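Local atomic coordinates of glycerol trinitrate reductase (Agrobacterium tumefaciens, PDB entry 5EPD), a protein that probably works as an FMN-dependent oxidoreductase of the Old Yellow Enzyme family, reducing glycerol trinitrate, and was crystallised without its FMN. Residues Q28-S31 with T36-N39; D216-S221 with M229-A234; S352-A357 with P376-T381. All coordinates share one frame; numbering follows the deposited sequence.

Contact 1 (Q28-S31 with T36-N39); sequences QPTS and TLAN
Thr-30 and Leu-37 face each other as an antiparallel hydrogen-bonded pair, and their backbones make the tight part of this contact. Leu-37 N gives its hydrogen to Thr-30 O almost in line (168° at the hydrogen); the 2.5 Å between N and O is below the usual range, so its exact value is doubtful at 2.1 Å resolution. The return bond, from Thr-30 N to Leu-37 O, is of ordinary length, 2.9 Å. Both side chains leave the same face, which is turned to Leu-333. Here leucine gives a wholly apolar chain, and threonine offers it the methyl CG2, 4.1 Å from Leu-37 CB.

Pro-29, which has no N-H to offer, extends the contact by carbon alone: its CB lies 3.1 Å from Leu-37 O. Beyond it, the CA-H of Asn-39 points at Gln-28 O, with CA and O 3.4 Å apart.

The other face is looser. Ser-31 and Thr-36, a non-hydrogen-bonded pair with CA atoms 4.2 Å apart, are exposed, and small hydroxyl side chains fit there. Asn-39 instead is buried, its amide bonded to Ile-41 N and Ser-70 O. Leu-37 also touches Arg-116, just before strand 117-122, and Leu-333 begins strand 333-336, consistent with the N-terminal beta hairpin that closes the bottom of the TIM barrel in Old Yellow Enzymes.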
ATOM      1  N   GLN A  28     -13.080 -11.726  15.435  1.00 45.04           N
ATOM      2  CA  GLN A  28     -14.408 -11.141  15.588  1.00 48.91           C
ATOM      3  C   GLN A  28     -14.508  -9.805  14.859  1.00 44.66           C
ATOM      4  O   GLN A  28     -13.493  -9.130  14.663  1.00 41.50           O
ATOM      5  CB  GLN A  28     -14.831 -11.056  17.055  1.00 58.34           C
ATOM      6  CG  GLN A  28     -13.739 -10.726  18.063  1.00 67.26           C
ATOM      7  CD  GLN A  28     -14.147 -11.090  19.485  1.00 74.76           C
ATOM      8  OE1 GLN A  28     -14.764 -12.140  19.716  1.00 74.74           O
ATOM      9  NE2 GLN A  28     -13.809 -10.224  20.448  1.00 78.11           N
ATOM     10  N   PRO A  29     -15.730  -9.436  14.431  1.00 40.50           N
ATOM     11  CA  PRO A  29     -15.908  -8.277  13.577  1.00 40.02           C
ATOM     12  C   PRO A  29     -15.604  -6.960  14.268  1.00 40.69           C
ATOM     13  O   PRO A  29     -15.495  -6.869  15.492  1.00 38.48           O
ATOM     14  CB  PRO A  29     -17.399  -8.313  13.208  1.00 38.70           C
ATOM     15  CG  PRO A  29     -17.835  -9.672  13.544  1.00 40.74           C
ATOM     16  CD  PRO A  29     -17.028 -10.035  14.757  1.00 40.54           C
ATOM     17  N   THR A  30     -15.462  -5.930  13.464  1.00 40.88           N
ATOM     18  CA  THR A  30     -15.092  -4.652  14.000  1.00 41.24           C
ATOM     19  C   THR A  30     -15.426  -3.653  12.924  1.00 41.25           C
ATOM     20  O   THR A  30     -15.907  -4.037  11.844  1.00 38.42           O
ATOM     21  CB  THR A  30     -13.608  -4.626  14.428  1.00 40.23           C
ATOM     22  OG1 THR A  30     -13.251  -3.298  14.791  1.00 40.79           O
ATOM     23  CG2 THR A  30     -12.688  -5.127  13.320  1.00 40.54           C
ATOM     24  N   SER A  31     -15.251  -2.376  13.228  1.00 40.32           N
ATOM     25  CA  SER A  31     -15.543  -1.363  12.228  1.00 45.51           C
ATOM     26  C   SER A  31     -14.300  -0.542  11.959  1.00 43.78           C
ATOM     27  O   SER A  31     -13.419  -0.403  12.804  1.00 44.75           O
ATOM     28  CB  SER A  31     -16.707  -0.474  12.663  1.00 46.09           C
ATOM     29  OG  SER A  31     -16.492  -0.047  13.986  1.00 48.04           O
ATOM     30  N   THR A  36     -17.880  -1.815   8.162  1.00 58.00           N
ATOM     31  CA  THR A  36     -17.909  -2.891   9.135  1.00 52.36           C
ATOM     32  C   THR A  36     -17.046  -4.027   8.572  1.00 47.78           C
ATOM     33  O   THR A  36     -17.179  -4.377   7.385  1.00 44.17           O
ATOM     34  CB  THR A  36     -19.379  -3.359   9.384  1.00 52.70           C
ATOM     35  OG1 THR A  36     -19.425  -4.284  10.480  1.00 49.59           O
ATOM     36  CG2 THR A  36     -20.023  -3.997   8.122  1.00 51.28           C
ATOM     37  N   LEU A  37     -16.160  -4.576   9.409  1.00 42.39           N
ATOM     38  CA  LEU A  37     -15.230  -5.639   8.993  1.00 40.67           C
ATOM     39  C   LEU A  37     -15.613  -6.954   9.644  1.00 37.30           C
ATOM     40  O   LEU A  37     -15.922  -6.978  10.820  1.00 35.42           O
ATOM     41  CB  LEU A  37     -13.783  -5.311   9.383  1.00 37.92           C
ATOM     42  CG  LEU A  37     -13.160  -3.987   8.933  1.00 38.97           C
ATOM     43  CD1 LEU A  37     -11.673  -3.942   9.294  1.00 38.53           C
ATOM     44  CD2 LEU A  37     -13.339  -3.754   7.445  1.00 37.71           C
ATOM     45  N   ALA A  38     -15.550  -8.044   8.886  1.00 36.56           N
ATOM     46  CA  ALA A  38     -15.911  -9.370   9.410  1.00 35.40           C
ATOM     47  C   ALA A  38     -14.934  -9.852  10.488  1.00 34.02           C
ATOM     48  O   ALA A  38     -15.311 -10.615  11.349  1.00 33.65           O
ATOM     49  CB  ALA A  38     -16.010 -10.387   8.277  1.00 34.58           C
ATOM     50  N   ASN A  39     -13.689  -9.389  10.442  1.00 31.59           N
ATOM     51  CA  ASN A  39     -12.673  -9.765  11.435  1.00 31.76           C
ATOM     52  C   ASN A  39     -11.520  -8.741  11.376  1.00 31.57           C
ATOM     53  O   ASN A  39     -11.565  -7.764  10.621  1.00 27.76           O
ATOM     54  CB  ASN A  39     -12.167 -11.196  11.185  1.00 30.88           C
ATOM     55  CG  ASN A  39     -11.602 -11.369   9.786  1.00 30.47           C
ATOM     56  OD1 ASN A  39     -10.685 -10.635   9.382  1.00 32.48           O
ATOM     57  ND2 ASN A  39     -12.162 -12.300   9.021  1.00 28.40           N
TER

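Contact 2 (D216-S221 with M229-A234); sequences DTYGGS and MLEVTA
Tyr-218 and Glu-231 alone bridge the two segments, and they do so through one polar bond. Tyr-218 OH donates to Glu-231 OE1 at 2.6 Å, and OE1 accepts through its syn lone pair. OE2 consequently lies close as well, 3.0 Å from the same OH. The two side chains approach from opposite directions: the carboxylate comes to the edge of the tyrosine ring, OE1 lying in the ring plane, while its own plane is turned 76° from that of the ring. Glu-231 spans the distance because its chain is extended beyond CG (chi2 174°), and a rigid phenol supplies the remaining length. A glutamate, presumably ionised, makes a good acceptor for a phenol at this surface.

Bonds within the loop fix where the tyrosine starts. Residues Asp-216 to Gly-219 form a type I beta turn, and Asp-216 OD1 takes the N-H of Tyr-218 at 2.8 Å, from above the carboxylate plane, which makes an Asx turn. Asp-216 also forms a salt bridge with Arg-214 through OD2. Ser-221 is the N-cap of helix 222-225, its OG accepting from Asn-224 N.

Apolar packing comes from outside the pair. Tyr-218 touches Leu-168 and Leu-171, and Glu-231 leans on Val-175 of helix 171-187. On other sides of helix 227-240, Met-229 packs on Ile-247 of barrel strand 245-249 and Leu-230 on Tyr-269 of helix 263-276, so the helix lies against the barrel wall between its neighbours 171-187 and 263-276.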
ATOM      1  N   ASP A 216      13.610  24.527  -0.431  1.00 38.70           N
ATOM      2  CA  ASP A 216      12.358  25.277  -0.572  1.00 34.40           C
ATOM      3  C   ASP A 216      11.405  24.790   0.511  1.00 32.94           C
ATOM      4  O   ASP A 216      11.862  24.161   1.466  1.00 29.85           O
ATOM      5  CB  ASP A 216      11.790  25.130  -1.987  1.00 34.57           C
ATOM      6  CG  ASP A 216      11.288  23.707  -2.312  1.00 34.95           C
ATOM      7  OD1 ASP A 216      11.093  22.851  -1.416  1.00 30.18           O
ATOM      8  OD2 ASP A 216      11.067  23.463  -3.511  1.00 35.94           O
ATOM      9  N   THR A 217      10.104  25.067   0.375  1.00 33.84           N
ATOM     10  CA  THR A 217       9.133  24.781   1.443  1.00 37.34           C
ATOM     11  C   THR A 217       8.811  23.293   1.642  1.00 38.52           C
ATOM     12  O   THR A 217       8.150  22.925   2.629  1.00 38.22           O
ATOM     13  CB  THR A 217       7.785  25.531   1.240  1.00 39.12           C
ATOM     14  OG1 THR A 217       7.372  25.436  -0.126  1.00 38.78           O
ATOM     15  CG2 THR A 217       7.912  27.007   1.629  1.00 41.38           C
ATOM     16  N   TYR A 218       9.268  22.453   0.715  1.00 36.94           N
ATOM     17  CA  TYR A 218       9.039  21.006   0.775  1.00 37.32           C
ATOM     18  C   TYR A 218      10.271  20.240   1.271  1.00 37.28           C
ATOM     19  O   TYR A 218      10.336  19.016   1.153  1.00 36.52           O
ATOM     20  CB  TYR A 218       8.567  20.504  -0.603  1.00 36.52           C
ATOM     21  CG  TYR A 218       7.142  20.908  -0.886  1.00 36.18           C
ATOM     22  CD1 TYR A 218       6.831  22.154  -1.421  1.00 35.96           C
ATOM     23  CD2 TYR A 218       6.105  20.067  -0.562  1.00 36.70           C
ATOM     24  CE1 TYR A 218       5.513  22.529  -1.653  1.00 34.77           C
ATOM     25  CE2 TYR A 218       4.793  20.429  -0.789  1.00 37.14           C
ATOM     26  CZ  TYR A 218       4.501  21.651  -1.340  1.00 35.66           C
ATOM     27  OH  TYR A 218       3.176  21.961  -1.527  1.00 35.49           O
ATOM     28  N   GLY A 219      11.233  20.964   1.846  1.00 37.56           N
ATOM     29  CA  GLY A 219      12.412  20.353   2.468  1.00 37.22           C
ATOM     30  C   GLY A 219      13.082  21.273   3.477  1.00 38.45           C
ATOM     31  O   GLY A 219      12.720  22.439   3.622  1.00 40.55           O
ATOM     32  N   GLY A 220      14.053  20.740   4.202  1.00 36.43           N
ATOM     33  CA  GLY A 220      14.839  21.552   5.109  1.00 35.54           C
ATOM     34  C   GLY A 220      14.410  21.482   6.552  1.00 34.99           C
ATOM     35  O   GLY A 220      15.064  22.068   7.407  1.00 36.13           O
ATOM     36  N   SER A 221      13.325  20.773   6.837  1.00 33.50           N
ATOM     37  CA  SER A 221      12.889  20.591   8.218  1.00 34.64           C
ATOM     38  C   SER A 221      11.833  19.505   8.331  1.00 34.07           C
ATOM     39  O   SER A 221      11.275  19.020   7.329  1.00 33.68           O
ATOM     40  CB  SER A 221      12.327  21.898   8.798  1.00 36.62           C
ATOM     41  OG  SER A 221      11.134  22.289   8.132  1.00 35.53           O
ATOM     42  N   MET A 229       3.334  14.702   1.900  1.00 31.27           N
ATOM     43  CA  MET A 229       2.545  13.568   2.424  1.00 31.44           C
ATOM     44  C   MET A 229       1.224  14.049   3.023  1.00 32.23           C
ATOM     45  O   MET A 229       0.161  13.491   2.737  1.00 32.54           O
ATOM     46  CB  MET A 229       3.342  12.761   3.484  1.00 31.91           C
ATOM     47  CG  MET A 229       2.641  11.480   3.986  1.00 31.34           C
ATOM     48  SD  MET A 229       3.608  10.563   5.213  1.00 30.74           S
ATOM     49  CE  MET A 229       5.016  10.027   4.225  1.00 33.24           C
ATOM     50  N   LEU A 230       1.310  15.089   3.853  1.00 31.90           N
ATOM     51  CA  LEU A 230       0.156  15.638   4.535  1.00 31.78           C
ATOM     52  C   LEU A 230      -0.793  16.342   3.562  1.00 31.04           C
ATOM     53  O   LEU A 230      -2.015  16.204   3.686  1.00 30.54           O
ATOM     54  CB  LEU A 230       0.611  16.597   5.647  1.00 33.12           C
ATOM     55  CG  LEU A 230       1.418  15.987   6.802  1.00 32.89           C
ATOM     56  CD1 LEU A 230       1.860  17.110   7.732  1.00 33.09           C
ATOM     57  CD2 LEU A 230       0.619  14.932   7.567  1.00 32.60           C
ATOM     58  N   GLU A 231      -0.244  17.075   2.598  1.00 30.09           N
ATOM     59  CA  GLU A 231      -1.068  17.704   1.564  1.00 31.81           C
ATOM     60  C   GLU A 231      -1.812  16.671   0.767  1.00 31.95           C
ATOM     61  O   GLU A 231      -2.983  16.867   0.430  1.00 33.15           O
ATOM     62  CB  GLU A 231      -0.229  18.567   0.621  1.00 33.56           C
ATOM     63  CG  GLU A 231       0.048  19.943   1.220  1.00 37.27           C
ATOM     64  CD  GLU A 231       0.992  20.778   0.391  1.00 39.95           C
ATOM     65  OE1 GLU A 231       1.407  20.298  -0.684  1.00 37.71           O
ATOM     66  OE2 GLU A 231       1.316  21.904   0.830  1.00 44.22           O
ATOM     67  N   VAL A 232      -1.133  15.568   0.450  1.00 32.76           N
ATOM     68  CA  VAL A 232      -1.752  14.511  -0.354  1.00 31.77           C
ATOM     69  C   VAL A 232      -2.900  13.847   0.440  1.00 30.70           C
ATOM     70  O   VAL A 232      -4.018  13.746  -0.049  1.00 31.70           O
ATOM     71  CB  VAL A 232      -0.707  13.485  -0.872  1.00 32.44           C
ATOM     72  CG1 VAL A 232      -1.387  12.208  -1.359  1.00 33.10           C
ATOM     73  CG2 VAL A 232       0.129  14.080  -1.998  1.00 32.57           C
ATOM     74  N   THR A 233      -2.636  13.436   1.672  1.00 28.85           N
ATOM     75  CA  THR A 233      -3.675  12.846   2.519  1.00 29.14           C
ATOM     76  C   THR A 233      -4.857  13.814   2.803  1.00 29.80           C
ATOM     77  O   THR A 233      -6.015  13.403   2.870  1.00 29.95           O
ATOM     78  CB  THR A 233      -3.060  12.345   3.853  1.00 28.61           C
ATOM     79  OG1 THR A 233      -1.858  11.611   3.589  1.00 26.69           O
ATOM     80  CG2 THR A 233      -4.031  11.458   4.625  1.00 29.84           C
ATOM     81  N   ALA A 234      -4.566  15.095   2.978  1.00 32.94           N
ATOM     82  CA  ALA A 234      -5.612  16.100   3.220  1.00 35.52           C
ATOM     83  C   ALA A 234      -6.563  16.255   2.013  1.00 37.62           C
ATOM     84  O   ALA A 234      -7.793  16.367   2.181  1.00 36.82           O
ATOM     85  CB  ALA A 234      -4.969  17.448   3.582  1.00 36.81           C
TER

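Contact 3 (S352-A357 with P376-T381)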
ATOM      1  N   SER A 352      -8.557 -22.309  12.735  1.00 30.78           N
ATOM      2  CA  SER A 352      -8.618 -23.773  12.983  1.00 28.10           C
ATOM      3  C   SER A 352      -7.287 -24.378  13.486  1.00 27.78           C
ATOM      4  O   SER A 352      -7.243 -25.501  13.997  1.00 27.01           O
ATOM      5  CB  SER A 352      -9.005 -24.482  11.675  1.00 29.93           C
ATOM      6  OG  SER A 352      -7.964 -24.328  10.689  1.00 28.88           O
ATOM      7  N   GLY A 353      -6.195 -23.640  13.310  1.00 26.66           N
ATOM      8  CA  GLY A 353      -4.859 -24.209  13.457  1.00 27.89           C
ATOM      9  C   GLY A 353      -4.290 -25.020  12.269  1.00 29.26           C
ATOM     10  O   GLY A 353      -3.213 -25.625  12.382  1.00 29.08           O
ATOM     11  N   ALA A 354      -4.951 -25.052  11.117  1.00 28.87           N
ATOM     12  CA  ALA A 354      -4.369 -25.839  10.020  1.00 30.71           C
ATOM     13  C   ALA A 354      -3.013 -25.239   9.604  1.00 30.81           C
ATOM     14  O   ALA A 354      -2.863 -24.010   9.533  1.00 27.40           O
ATOM     15  CB  ALA A 354      -5.316 -25.919   8.829  1.00 30.63           C
ATOM     16  N   PRO A 355      -2.010 -26.101   9.346  1.00 33.74           N
ATOM     17  CA  PRO A 355      -0.724 -25.504   8.945  1.00 32.83           C
ATOM     18  C   PRO A 355      -0.841 -24.661   7.646  1.00 32.68           C
ATOM     19  O   PRO A 355      -1.785 -24.844   6.830  1.00 30.75           O
ATOM     20  CB  PRO A 355       0.209 -26.723   8.755  1.00 32.57           C
ATOM     21  CG  PRO A 355      -0.509 -27.915   9.317  1.00 31.85           C
ATOM     22  CD  PRO A 355      -1.987 -27.584   9.288  1.00 33.64           C
ATOM     23  N   LEU A 356       0.108 -23.735   7.485  1.00 31.12           N
ATOM     24  CA  LEU A 356       0.083 -22.777   6.400  1.00 30.03           C
ATOM     25  C   LEU A 356       0.990 -23.206   5.250  1.00 28.06           C
ATOM     26  O   LEU A 356       2.068 -23.785   5.451  1.00 23.61           O
ATOM     27  CB  LEU A 356       0.513 -21.400   6.906  1.00 30.99           C
ATOM     28  CG  LEU A 356      -0.324 -20.708   7.998  1.00 31.37           C
ATOM     29  CD1 LEU A 356       0.182 -19.262   8.129  1.00 30.74           C
ATOM     30  CD2 LEU A 356      -1.835 -20.731   7.726  1.00 30.24           C
ATOM     31  N   ALA A 357       0.521 -22.942   4.042  1.00 28.51           N
ATOM     32  CA  ALA A 357       1.327 -23.176   2.840  1.00 32.20           C
ATOM     33  C   ALA A 357       2.414 -22.103   2.708  1.00 33.20           C
ATOM     34  O   ALA A 357       2.198 -20.938   2.996  1.00 35.45           O
ATOM     35  CB  ALA A 357       0.442 -23.188   1.601  1.00 31.08           C
ATOM     36  N   PRO A 376      -3.949 -24.129  -3.427  1.00 35.35           N
ATOM     37  CA  PRO A 376      -5.097 -24.825  -2.828  1.00 36.71           C
ATOM     38  C   PRO A 376      -5.527 -24.290  -1.447  1.00 35.21           C
ATOM     39  O   PRO A 376      -4.683 -23.838  -0.663  1.00 32.55           O
ATOM     40  CB  PRO A 376      -4.561 -26.244  -2.637  1.00 38.19           C
ATOM     41  CG  PRO A 376      -3.105 -26.031  -2.344  1.00 38.47           C
ATOM     42  CD  PRO A 376      -2.716 -24.941  -3.328  1.00 37.30           C
ATOM     43  N   ARG A 377      -6.825 -24.396  -1.158  1.00 35.45           N
ATOM     44  CA  ARG A 377      -7.332 -24.336   0.229  1.00 34.50           C
ATOM     45  C   ARG A 377      -6.880 -25.578   1.021  1.00 33.51           C
ATOM     46  O   ARG A 377      -6.333 -26.519   0.459  1.00 30.95           O
ATOM     47  CB  ARG A 377      -8.852 -24.194   0.229  1.00 33.89           C
ATOM     48  CG  ARG A 377      -9.312 -22.907  -0.444  1.00 34.80           C
ATOM     49  CD  ARG A 377     -10.814 -22.837  -0.627  1.00 35.58           C
ATOM     50  NE  ARG A 377     -11.483 -22.839   0.671  1.00 39.65           N
ATOM     51  CZ  ARG A 377     -11.765 -21.763   1.409  1.00 40.97           C
ATOM     52  NH1 ARG A 377     -11.461 -20.533   0.998  1.00 41.09           N
ATOM     53  NH2 ARG A 377     -12.367 -21.928   2.584  1.00 41.45           N
ATOM     54  N   PHE A 378      -7.111 -25.593   2.329  1.00 35.21           N
ATOM     55  CA  PHE A 378      -6.454 -26.602   3.189  1.00 35.02           C
ATOM     56  C   PHE A 378      -6.860 -28.073   2.924  1.00 35.64           C
ATOM     57  O   PHE A 378      -6.006 -28.990   2.933  1.00 32.06           O
ATOM     58  CB  PHE A 378      -6.620 -26.247   4.674  1.00 35.69           C
ATOM     59  CG  PHE A 378      -6.212 -27.355   5.590  1.00 38.11           C
ATOM     60  CD1 PHE A 378      -4.890 -27.794   5.619  1.00 36.90           C
ATOM     61  CD2 PHE A 378      -7.155 -28.014   6.374  1.00 39.97           C
ATOM     62  CE1 PHE A 378      -4.498 -28.840   6.445  1.00 39.29           C
ATOM     63  CE2 PHE A 378      -6.769 -29.069   7.198  1.00 42.48           C
ATOM     64  CZ  PHE A 378      -5.431 -29.482   7.242  1.00 39.81           C
ATOM     65  N   SER A 379      -8.150 -28.307   2.699  1.00 35.53           N
ATOM     66  CA  SER A 379      -8.630 -29.664   2.370  1.00 38.21           C
ATOM     67  C   SER A 379      -8.001 -30.296   1.101  1.00 39.25           C
ATOM     68  O   SER A 379      -7.987 -31.522   0.962  1.00 33.49           O
ATOM     69  CB  SER A 379     -10.151 -29.643   2.221  1.00 39.52           C
ATOM     70  OG  SER A 379     -10.575 -28.502   1.487  1.00 38.72           O
ATOM     71  N   GLU A 380      -7.494 -29.452   0.191  1.00 43.06           N
ATOM     72  CA  GLU A 380      -6.881 -29.880  -1.071  1.00 46.66           C
ATOM     73  C   GLU A 380      -5.347 -29.776  -1.028  1.00 49.78           C
ATOM     74  O   GLU A 380      -4.722 -29.288  -1.972  1.00 59.14           O
ATOM     75  CB  GLU A 380      -7.427 -29.025  -2.230  1.00 47.55           C
ATOM     76  CG  GLU A 380      -8.856 -29.363  -2.618  1.00 48.47           C
ATOM     77  CD  GLU A 380      -9.848 -28.801  -1.639  1.00 50.99           C
ATOM     78  OE1 GLU A 380      -9.839 -27.553  -1.489  1.00 50.09           O
ATOM     79  OE2 GLU A 380     -10.611 -29.600  -1.020  1.00 48.13           O
ATOM     80  N   THR A 381      -4.747 -30.232   0.068  1.00 48.77           N
ATOM     81  CA  THR A 381      -3.306 -30.029   0.342  1.00 49.59           C
ATOM     82  C   THR A 381      -2.601 -31.248   0.931  1.00 47.16           C
ATOM     83  O   THR A 381      -1.367 -31.353   0.893  1.00 44.68           O
ATOM     84  CB  THR A 381      -3.119 -28.895   1.372  1.00 52.34           C
ATOM     85  OG1 THR A 381      -4.126 -27.896   1.169  1.00 59.42           O
ATOM     86  CG2 THR A 381      -1.734 -28.261   1.253  1.00 55.68           C
TER
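Ala-354 sets its methyl squarely over one face of the Phe-378 ring. CB stands 3.5 Å from the ring centroid and only 5° off the ring normal, a CH-pi contact in which all six ring carbons are almost equally near. Alanine suits the place because its short methyl lets the backbone come close over the centre of the ring. Pro-355 adds its ring carbon CD, 4.0 Å from Phe-378 CE1, approaching obliquely. Phe-378 turns its ring this way by placing CG anti to the backbone N (chi1 169°).

The contact is surface packing that joins the chain leaving helix 346-352 to the C-terminal tail, beyond the last strand of the TIM barrel, 333-336.

Around this first shell, local hydrogen bonds shape the backbone on each side. Ser-352 OG accepts from Ala-354 N at 3.1 Å, an ST turn, while Gly-353, the first residue past helix 346-352 to leave helical angles, has a positive phi, which glycine tolerates well. On the tail side Thr-381 OG1 donates to Phe-378 O at 2.8 Å, coming from above the carbonyl plane. Further out, Phe-378 N is bonded to Asp-345 OD2, and Arg-349 of helix 346-352 touches both Ala-354 and Phe-378 while its NH1 bonds Pro-355 O.

Overall arrangement
The three contacts follow one another along the chain without overlap. Contact 1 comes first, in the hairpin that precedes barrel strand 41-43; contact 2 ties the loop before helix 222-225 to helix 227-240, which leads into strand 245-249; contact 3 follows helix 346-352, past the final barrel strand 333-336. Contacts 1 and 3 are the nearest pair, with centres 23 Å apart and nearest atoms about 11 Å apart. Contact 2 is 34 Å from contact 1 and 46 Å from contact 3 between centres. Barrel closure sets strand 41-43 beside strand 333-336, consistent with contacts 1 and 3 lying on one side, with contact 2 across the barrel from contact 3; none touches another.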